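Local coordinates for protein phosphoserine phosphatase RsbX (Bacillus subtilis, PDB 3W42) that dephosphorylates the phosphoserine of RsbS in the stressosome, acting as a manganese-binding PPM-type phosphatase that keeps sigma-B activity low, at residues A57-L62 and Q80-K85; L114-G119 and T144-S149; K150-T155 and Y193-L198. All coordinates share one frame; numbering follows the deposited sequence. Where two conformers were deposited one is given.

Interaction 1: A57-L62 and Q80-K85; sequences AAIKDL and QAMKNK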
loop_
_atom_site.group_PDB
_atom_site.type_symbol
_atom_site.label_atom_id
_atom_site.label_comp_id
_atom_site.label_asym_id
_atom_site.label_seq_id
_atom_site.Cartn_x
_atom_site.Cartn_y
_atom_site.Cartn_z
ATOM N N ALA A 57 2.526 -12.504 3.319
ATOM C CA ALA A 57 1.252 -13.015 3.787
ATOM C C ALA A 57 1.134 -12.874 5.286
ATOM O O ALA A 57 0.013 -12.658 5.777
ATOM C CB ALA A 57 1.065 -14.486 3.394
ATOM N N ALA A 58 2.222 -12.988 6.042
ATOM C CA ALA A 58 2.161 -12.818 7.488
ATOM C C ALA A 58 1.753 -11.407 7.822
ATOM O O ALA A 58 0.968 -11.185 8.756
ATOM C CB ALA A 58 3.504 -13.180 8.130
ATOM N N ILE A 59 2.245 -10.446 7.059
ATOM C CA ILE A 59 1.884 -9.061 7.154
ATOM C C ILE A 59 0.398 -8.848 6.910
ATOM O O ILE A 59 -0.322 -8.214 7.694
ATOM C CB ILE A 59 2.799 -8.208 6.344
ATOM C CG1 ILE A 59 4.253 -8.372 6.994
ATOM C CG2 ILE A 59 2.303 -6.776 6.296
ATOM C CD1 ILE A 59 5.328 -7.578 6.281
ATOM N N LYS A 60 -0.106 -9.369 5.782
ATOM C CA LYS A 60 -1.512 -9.267 5.494
ATOM C C LYS A 60 -2.378 -9.815 6.619
ATOM O O LYS A 60 -3.383 -9.186 6.985
ATOM C CB LYS A 60 -1.783 -10.064 4.188
ATOM C CG LYS A 60 -3.221 -10.228 3.807
ATOM C CD LYS A 60 -3.331 -11.262 2.705
ATOM C CE LYS A 60 -2.774 -12.579 3.132
ATOM N NZ LYS A 60 -2.995 -13.638 2.132
ATOM N N ASP A 61 -2.012 -10.933 7.188
ATOM C CA ASP A 61 -2.763 -11.521 8.292
ATOM C C ASP A 61 -2.743 -10.639 9.566
ATOM O O ASP A 61 -3.761 -10.488 10.223
ATOM C CB ASP A 61 -2.172 -12.893 8.644
ATOM C CG ASP A 61 -3.064 -13.661 9.542
ATOM O OD1 ASP A 61 -4.182 -14.046 9.085
ATOM O OD2 ASP A 61 -2.631 -13.875 10.662
ATOM N N LEU A 62 -1.586 -10.102 9.899
ATOM C CA LEU A 62 -1.450 -9.277 11.116
ATOM C C LEU A 62 -2.189 -7.953 10.937
ATOM O O LEU A 62 -2.809 -7.472 11.919
ATOM C CB LEU A 62 -0.002 -9.030 11.421
ATOM C CG LEU A 62 0.738 -10.259 11.996
ATOM C CD1 LEU A 62 2.221 -10.070 11.908
ATOM C CD2 LEU A 62 0.294 -10.547 13.424
ATOM N N GLN A 80 8.257 -8.256 14.179
ATOM C CA GLN A 80 8.547 -9.468 14.996
ATOM C C GLN A 80 8.241 -10.759 14.283
ATOM O O GLN A 80 8.981 -11.740 14.427
ATOM C CB GLN A 80 7.773 -9.408 16.325
ATOM C CG GLN A 80 8.359 -8.297 17.244
ATOM C CD GLN A 80 7.873 -8.352 18.604
ATOM O OE1 GLN A 80 7.718 -9.435 19.178
ATOM N NE2 GLN A 80 7.608 -7.174 19.165
ATOM N N ALA A 81 7.225 -10.767 13.413
ATOM C CA ALA A 81 6.891 -11.952 12.627
ATOM C C ALA A 81 7.938 -12.256 11.525
ATOM O O ALA A 81 7.943 -13.346 11.015
ATOM C CB ALA A 81 5.541 -11.764 11.975
ATOM N N MET A 82 8.795 -11.296 11.204
ATOM C CA MET A 82 9.804 -11.505 10.189
ATOM C C MET A 82 11.043 -12.224 10.681
ATOM O O MET A 82 11.856 -12.690 9.885
ATOM C CB MET A 82 10.208 -10.198 9.502
ATOM C CG MET A 82 9.075 -9.492 8.805
ATOM S SD MET A 82 8.280 -10.407 7.465
ATOM C CE MET A 82 6.826 -11.067 8.318
ATOM N N LYS A 83 11.195 -12.338 12.020
ATOM C CA LYS A 83 12.351 -13.066 12.574
ATOM C C LYS A 83 12.267 -14.528 12.045
ATOM O O LYS A 83 11.216 -15.092 12.054
ATOM C CB LYS A 83 12.332 -13.008 14.070
ATOM C CG LYS A 83 13.661 -13.300 14.653
ATOM C CD LYS A 83 13.735 -13.107 16.162
ATOM C CE LYS A 83 14.835 -13.820 16.782
ATOM N NZ LYS A 83 14.637 -13.727 18.270
ATOM N N ASN A 84 13.344 -15.073 11.554
ATOM C CA ASN A 84 13.301 -16.445 10.994
ATOM C C ASN A 84 12.550 -16.567 9.701
ATOM O O ASN A 84 12.394 -17.717 9.237
ATOM C CB ASN A 84 12.846 -17.524 11.985
ATOM C CG ASN A 84 13.608 -17.447 13.276
ATOM O OD1 ASN A 84 12.993 -17.368 14.388
ATOM N ND2 ASN A 84 14.960 -17.405 13.195
ATOM N N LYS A 85 12.237 -15.457 9.045
ATOM C CA LYS A 85 11.605 -15.467 7.726
ATOM C C LYS A 85 12.491 -14.637 6.795
ATOM O O LYS A 85 13.470 -13.991 7.213
ATOM C CB LYS A 85 10.170 -14.900 7.796
ATOM C CG LYS A 85 9.166 -15.662 8.549
ATOM C CD LYS A 85 7.734 -15.192 8.340
ATOM C CE LYS A 85 6.676 -15.980 9.103
ATOM N NZ LYS A 85 6.905 -15.936 10.554
#
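Two bends in the side chain of Met82 shape one half of this contact. With CG anti to the carbonyl carbon and chi2 turned to -61°, the chain folds back toward helix 49-65, and chi3 at 99° brings the terminal methyl against two neighbouring residues of that helix. Met82 CE stands 3.9 Å from Ala58 CB and 4.0 Å from Ile59 CG1, so a single methyl group serves both. Ile59 has CG1 anti to its own carbonyl carbon and CD1 fully extended beyond it (chi2 179°), which lays the longer branch across the methionine chain at about a right angle.

One helical turn beyond Ala58, Leu62 places CG anti to the carbonyl carbon as well, and its CD1 meets Ala81 CB tip to tip at 3.7 Å. Ala58 and Ala81 point their methyls at the opposite segment; their CA atoms, 7.0 Å apart, mark the closest backbone approach, consistent with the small side chains at both positions.

A type II turn from Met82 to Lys85, closed by a 2.9 Å bond from Lys85 N to Met82 O, carries Lys85 back alongside helix 49-65, where its side chain touches Glu54 and Ser55. Lys85 NZ donates to Ala81 O, in the carbonyl plane at 2.8 Å. This carbonyl lies near the C-terminal end of helix 71-81, where the ammonium charge would be expected to favour the helix dipole.

The contact packs two consecutive helices in the helical layer of the alpha-beta-beta-alpha sandwich, with Ile59 also resting on Ala88 and Ala90 of the five-stranded sheet. Between the segments themselves the cohesion is apolar, a small patch of methyl and methylene contacts burying 180 Å².

Interaction 2: L114-G119 and T144-S149; sequences LHSPSG and TYEKGS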
loop_
_atom_site.group_PDB
_atom_site.type_symbol
_atom_site.label_atom_id
_atom_site.label_comp_id
_atom_site.label_asym_id
_atom_site.label_seq_id
_atom_site.Cartn_x
_atom_site.Cartn_y
_atom_site.Cartn_z
ATOM N N LEU A 114 -0.031 10.579 -1.944
ATOM C CA LEU A 114 -1.381 11.141 -1.775
ATOM C C LEU A 114 -1.368 12.530 -2.403
ATOM O O LEU A 114 -0.597 13.393 -2.034
ATOM C CB LEU A 114 -1.811 11.119 -0.324
ATOM C CG LEU A 114 -3.264 11.636 -0.036
ATOM C CD1 LEU A 114 -3.923 10.839 1.138
ATOM C CD2 LEU A 114 -3.333 13.152 0.105
ATOM N N HIS A 115 -2.231 12.708 -3.399
ATOM C CA HIS A 115 -2.384 13.934 -4.194
ATOM C C HIS A 115 -3.595 14.672 -3.698
ATOM O O HIS A 115 -4.670 14.140 -3.637
ATOM C CB HIS A 115 -2.636 13.567 -5.693
ATOM C CG HIS A 115 -2.969 14.756 -6.560
ATOM N ND1 HIS A 115 -2.049 15.657 -7.028
ATOM C CD2 HIS A 115 -4.162 15.268 -6.897
ATOM C CE1 HIS A 115 -2.649 16.651 -7.652
ATOM N NE2 HIS A 115 -3.957 16.451 -7.542
ATOM N N SER A 116 -3.388 15.954 -3.375
ATOM C CA SER A 116 -4.392 16.867 -2.888
ATOM C C SER A 116 -4.923 17.702 -4.057
ATOM O O SER A 116 -4.122 18.145 -4.871
ATOM C CB SER A 116 -3.638 17.756 -1.870
ATOM O OG SER A 116 -4.549 18.628 -1.261
ATOM N N PRO A 117 -6.186 18.027 -4.093
ATOM C CA PRO A 117 -6.697 18.880 -5.244
ATOM C C PRO A 117 -5.987 20.142 -5.356
ATOM O O PRO A 117 -5.741 20.642 -6.449
ATOM C CB PRO A 117 -8.183 19.079 -4.823
ATOM C CG PRO A 117 -8.474 17.801 -4.079
ATOM C CD PRO A 117 -7.293 17.556 -3.187
ATOM N N SER A 118 -5.659 20.684 -4.215
ATOM C CA SER A 118 -4.896 21.943 -4.150
ATOM C C SER A 118 -3.469 21.921 -4.703
ATOM O O SER A 118 -2.769 22.931 -4.615
ATOM C CB SER A 118 -4.709 22.242 -2.684
ATOM O OG SER A 118 -3.942 21.233 -2.142
ATOM N N GLY A 119 -3.026 20.723 -5.118
ATOM C CA GLY A 119 -1.731 20.476 -5.725
ATOM C C GLY A 119 -0.583 20.091 -4.860
ATOM O O GLY A 119 0.491 20.001 -5.416
ATOM N N THR A 144 -4.037 15.567 7.969
ATOM C CA THR A 144 -5.398 15.745 7.463
ATOM C C THR A 144 -5.358 15.747 5.954
ATOM O O THR A 144 -4.475 16.341 5.357
ATOM C CB THR A 144 -5.923 17.089 8.015
ATOM O OG1 THR A 144 -5.859 17.010 9.443
ATOM C CG2 THR A 144 -7.342 17.415 7.602
ATOM N N TYR A 145 -6.314 15.149 5.300
ATOM C CA TYR A 145 -6.497 15.218 3.862
ATOM C C TYR A 145 -7.725 16.084 3.570
ATOM O O TYR A 145 -8.657 16.151 4.322
ATOM C CB TYR A 145 -6.583 13.843 3.170
ATOM C CG TYR A 145 -7.798 13.050 3.533
ATOM C CD1 TYR A 145 -8.985 13.164 2.837
ATOM C CD2 TYR A 145 -7.762 12.152 4.587
ATOM C CE1 TYR A 145 -10.081 12.438 3.141
ATOM C CE2 TYR A 145 -8.936 11.421 4.941
ATOM C CZ TYR A 145 -10.057 11.534 4.218
ATOM O OH TYR A 145 -11.146 10.778 4.559
ATOM N N GLU A 146 -7.743 16.665 2.403
ATOM C CA GLU A 146 -8.891 17.402 1.869
ATOM C C GLU A 146 -9.764 16.549 0.998
ATOM O O GLU A 146 -9.288 15.602 0.332
ATOM C CB GLU A 146 -8.476 18.633 1.100
ATOM C CG GLU A 146 -7.789 19.641 1.971
ATOM C CD GLU A 146 -7.656 20.983 1.386
ATOM O OE1 GLU A 146 -6.721 21.066 0.556
ATOM O OE2 GLU A 146 -8.325 21.956 1.825
ATOM N N LYS A 147 -11.056 16.836 1.015
ATOM C CA LYS A 147 -11.948 16.136 0.139
ATOM C C LYS A 147 -11.424 16.185 -1.313
ATOM O O LYS A 147 -10.918 17.185 -1.805
ATOM C CB LYS A 147 -13.392 16.623 0.238
ATOM C CG LYS A 147 -13.609 18.053 -0.171
ATOM C CD LYS A 147 -15.120 18.361 -0.283
ATOM C CE LYS A 147 -15.427 19.845 -0.532
ATOM N NZ LYS A 147 -15.044 20.713 0.552
ATOM N N GLY A 148 -11.534 15.047 -2.018
ATOM C CA GLY A 148 -11.065 14.957 -3.358
ATOM C C GLY A 148 -9.682 14.367 -3.519
ATOM O O GLY A 148 -9.243 14.140 -4.656
ATOM N N SER A 149 -8.977 14.173 -2.431
ATOM C CA SER A 149 -7.650 13.566 -2.486
ATOM C C SER A 149 -7.673 12.191 -3.097
ATOM O O SER A 149 -8.644 11.445 -2.934
ATOM C CB SER A 149 -7.043 13.513 -1.082
ATOM O OG SER A 149 -6.830 14.814 -0.542
HETATM O O HOH W 1 -5.305 16.472 0.891
HETATM O O HOH W 2 -7.669 20.537 -1.802
#
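Water-mediated bonds join the polar groups. The first water accepts from Glu146 N at 2.9 Å, donates to Ser149 OG and also bonds Ser116 OG, so three groups from both segments share one molecule. A second water donates to Glu146 OE1 at 2.6 Å and accepts weakly from Ser118 N.

Direct hydrogen bonds stay within each segment. Ser149 OG, anti to its carbonyl carbon, donates at 2.7 Å to a lone pair of Glu146 O, which Ser149 N also grips. Within the other turn, Ser116 OG and Ser118 OG are hydrogen-bonded at 2.8 Å, the donor undecided, and Gly119 N to Ser116 O closes it.

A weak polar contact does cross: Ser149 CA makes a CA-H...O approach of 3.2 Å to His115 O.

Van der Waals packing completes the interface. Pro117 rests its CG on the peptide between Lys147 and Gly148, 3.4 Å from Lys147 O. Gly148 packs closely against that CG; the positive phi of Gly148 (97°) suits glycine. Leu114 CD2 lies 3.9 Å from Ser149 CB.

The arrangement is that of two beta turns side by side at one end of a sheet: type I over Ser116-Gly119, leaving strand 111-115, and type II over Glu146-Ser149, leading into strand 150-154.

Interaction 3: K150-T155 and Y193-L198; sequences KFIIHT and YILGQL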
loop_
_atom_site.group_PDB
_atom_site.type_symbol
_atom_site.label_atom_id
_atom_site.label_comp_id
_atom_site.label_asym_id
_atom_site.label_seq_id
_atom_site.Cartn_x
_atom_site.Cartn_y
_atom_site.Cartn_z
ATOM N N LYS A 150 -6.598 11.849 -3.807
ATOM C CA LYS A 150 -6.448 10.564 -4.470
ATOM C C LYS A 150 -5.065 9.997 -4.105
ATOM O O LYS A 150 -4.094 10.773 -4.071
ATOM C CB LYS A 150 -6.567 10.703 -5.988
ATOM C CG LYS A 150 -7.953 11.053 -6.439
ATOM C CD LYS A 150 -8.120 11.544 -7.852
ATOM C CE LYS A 150 -7.780 13.033 -7.947
ATOM N NZ LYS A 150 -7.761 13.527 -9.299
ATOM N N PHE A 151 -4.951 8.705 -3.864
ATOM C CA PHE A 151 -3.710 8.135 -3.431
ATOM C C PHE A 151 -3.415 6.808 -4.121
ATOM O O PHE A 151 -4.341 6.120 -4.586
ATOM C CB PHE A 151 -3.582 8.017 -1.933
ATOM C CG PHE A 151 -4.500 6.997 -1.283
ATOM C CD1 PHE A 151 -4.149 5.672 -1.245
ATOM C CD2 PHE A 151 -5.708 7.378 -0.725
ATOM C CE1 PHE A 151 -5.059 4.713 -0.622
ATOM C CE2 PHE A 151 -6.546 6.422 -0.122
ATOM C CZ PHE A 151 -6.219 5.118 -0.070
ATOM N N ILE A 152 -2.170 6.410 -4.067
ATOM C CA ILE A 152 -1.722 5.079 -4.436
ATOM C C ILE A 152 -0.717 4.576 -3.438
ATOM O O ILE A 152 0.138 5.354 -2.951
ATOM C CB ILE A 152 -1.153 5.066 -5.864
ATOM C CG1 ILE A 152 -0.879 3.626 -6.367
ATOM C CG2 ILE A 152 0.110 5.917 -6.000
ATOM C CD1 ILE A 152 -0.467 3.546 -7.846
ATOM N N ILE A 153 -0.743 3.294 -3.162
ATOM C CA ILE A 153 0.331 2.546 -2.504
ATOM C C ILE A 153 0.768 1.471 -3.475
ATOM O O ILE A 153 -0.112 0.737 -3.968
ATOM C CB ILE A 153 -0.103 1.890 -1.184
ATOM C CG1 ILE A 153 -0.629 2.953 -0.202
ATOM C CG2 ILE A 153 1.036 1.131 -0.558
ATOM C CD1 ILE A 153 -1.346 2.315 1.030
ATOM N N HIS A 154 2.048 1.332 -3.783
ATOM C CA HIS A 154 2.466 0.340 -4.784
ATOM C C HIS A 154 3.787 -0.295 -4.467
ATOM O O HIS A 154 4.709 0.332 -3.883
ATOM C CB HIS A 154 2.502 0.969 -6.170
ATOM C CG HIS A 154 3.557 1.988 -6.416
ATOM N ND1 HIS A 154 4.848 1.640 -6.753
ATOM C CD2 HIS A 154 3.556 3.351 -6.432
ATOM C CE1 HIS A 154 5.553 2.774 -6.947
ATOM N NE2 HIS A 154 4.783 3.824 -6.763
ATOM N N THR A 155 3.946 -1.552 -4.848
ATOM C CA THR A 155 5.212 -2.231 -4.804
ATOM C C THR A 155 6.152 -1.753 -5.922
ATOM O O THR A 155 5.731 -1.086 -6.888
ATOM C CB THR A 155 5.063 -3.757 -4.757
ATOM O OG1 THR A 155 4.462 -4.166 -5.985
ATOM C CG2 THR A 155 4.276 -4.235 -3.553
ATOM N N TYR A 193 -0.833 -2.657 -6.545
ATOM C CA TYR A 193 -1.121 -1.297 -6.103
ATOM C C TYR A 193 -2.518 -1.226 -5.555
ATOM O O TYR A 193 -3.413 -1.977 -5.931
ATOM C CB TYR A 193 -0.874 -0.227 -7.207
ATOM C CG TYR A 193 -1.650 -0.347 -8.477
ATOM C CD1 TYR A 193 -2.953 0.084 -8.593
ATOM C CD2 TYR A 193 -1.048 -0.853 -9.615
ATOM C CE1 TYR A 193 -3.625 0.005 -9.824
ATOM C CE2 TYR A 193 -1.707 -0.900 -10.821
ATOM C CZ TYR A 193 -2.975 -0.493 -10.930
ATOM O OH TYR A 193 -3.598 -0.566 -12.162
ATOM N N ILE A 194 -2.708 -0.262 -4.646
ATOM C CA ILE A 194 -3.998 0.114 -4.102
ATOM C C ILE A 194 -4.204 1.569 -4.437
ATOM O O ILE A 194 -3.367 2.398 -4.112
ATOM C CB ILE A 194 -4.095 -0.103 -2.598
ATOM C CG1 ILE A 194 -3.850 -1.547 -2.181
ATOM C CG2 ILE A 194 -5.431 0.434 -2.065
ATOM C CD1 ILE A 194 -3.943 -1.823 -0.677
ATOM N N LEU A 195 -5.314 1.893 -5.083
ATOM C CA LEU A 195 -5.746 3.232 -5.376
ATOM C C LEU A 195 -6.905 3.615 -4.467
ATOM O O LEU A 195 -7.824 2.788 -4.255
ATOM C CB LEU A 195 -6.252 3.328 -6.784
ATOM C CG LEU A 195 -5.176 3.194 -7.859
ATOM C CD1 LEU A 195 -5.707 3.021 -9.232
ATOM C CD2 LEU A 195 -4.328 4.658 -7.845
ATOM N N GLY A 196 -6.977 4.868 -4.048
ATOM C CA GLY A 196 -8.121 5.385 -3.358
ATOM C C GLY A 196 -8.447 6.799 -3.821
ATOM O O GLY A 196 -7.596 7.591 -4.142
ATOM N N GLN A 197 -9.745 7.066 -3.837
ATOM C CA GLN A 197 -10.302 8.397 -4.084
ATOM C C GLN A 197 -11.179 8.710 -2.878
ATOM O O GLN A 197 -12.132 7.980 -2.605
ATOM C CB GLN A 197 -11.073 8.455 -5.398
ATOM C CG GLN A 197 -11.766 9.790 -5.590
ATOM C CD GLN A 197 -12.412 9.873 -6.943
ATOM O OE1 GLN A 197 -12.212 10.895 -7.637
ATOM N NE2 GLN A 197 -13.174 8.909 -7.309
ATOM N N LEU A 198 -10.855 9.814 -2.189
ATOM C CA LEU A 198 -11.486 10.158 -0.888
ATOM C C LEU A 198 -12.474 11.275 -1.065
ATOM O O LEU A 198 -12.155 12.343 -1.661
ATOM C CB LEU A 198 -10.367 10.621 0.072
ATOM C CG LEU A 198 -9.452 9.478 0.519
ATOM C CD1 LEU A 198 -8.126 9.967 0.984
ATOM C CD2 LEU A 198 -10.155 8.680 1.660
HETATM O O HOH W 3 -11.063 13.461 -9.186
#
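One face of the Phe151 ring is covered by Gly196 CA, 3.9 Å from the ring centroid and 18° off the normal, a CH-pi contact. Leu198 CD1 reaches the ring edge, 3.9 Å from Phe151 CD2. Phe151 chi1 (69°) folds the ring over the neighbouring strand, and the absence of a side chain on Gly196 lets it lie close. The Tyr193 ring stacks with Tyr15, and Tyr193 OH is hydrogen-bonded to Ser177 OG. His154 ND1 donates to Thr155 O at 2.9 Å, the acceptor in the ring plane, which helps fix that ring's rotation.

Strand 150-154 and the 193-198 part of strand 191-198 are antiparallel neighbours (170°) in the six-stranded sheet. Ile153 N to Ile194 O and Ile194 N to Ile153 O are both 2.9 Å, in the carbonyl planes; Gly196 N instead approaches Phe151 O from above its plane. Ile153 and Ile194 pack on strand 37-45 across the beta-beta interface of the sandwich. On the other face, Leu195, also against helix 173-179, lies alongside Ile152, with Leu195 CD2 3.8 Å from Ile152 CB.

At the Lys150-Gln197 end, Lys150 NZ is bound mainly by the carbonyls of Leu167 and Gly170. Paired N-H...O bonds thus satisfy backbone groups facing the partner strand in a largely apolar core.

Along the chain the contacts follow in series. Interaction 1 joins helices 49-65 and 71-81, beside the five-stranded sheet that Ile59 touches through strand 88-96. Interactions 2 and 3 belong to the other, six-stranded sheet, where strand 150-154 lies between 111-115 and 191-198. Their centres are 13 Å apart and they meet directly: His115 N approaches Lys150 O at 2.8 Å, as Gly148 N does Leu198 O, both probable hydrogen bonds. Interaction 1 is more remote, centred 32 Å from interaction 2 across the middle of the chain and 23 Å from interaction 3. Together they sample a helical layer and a sheet of the alpha-beta-beta-alpha sandwich that carries the manganese site.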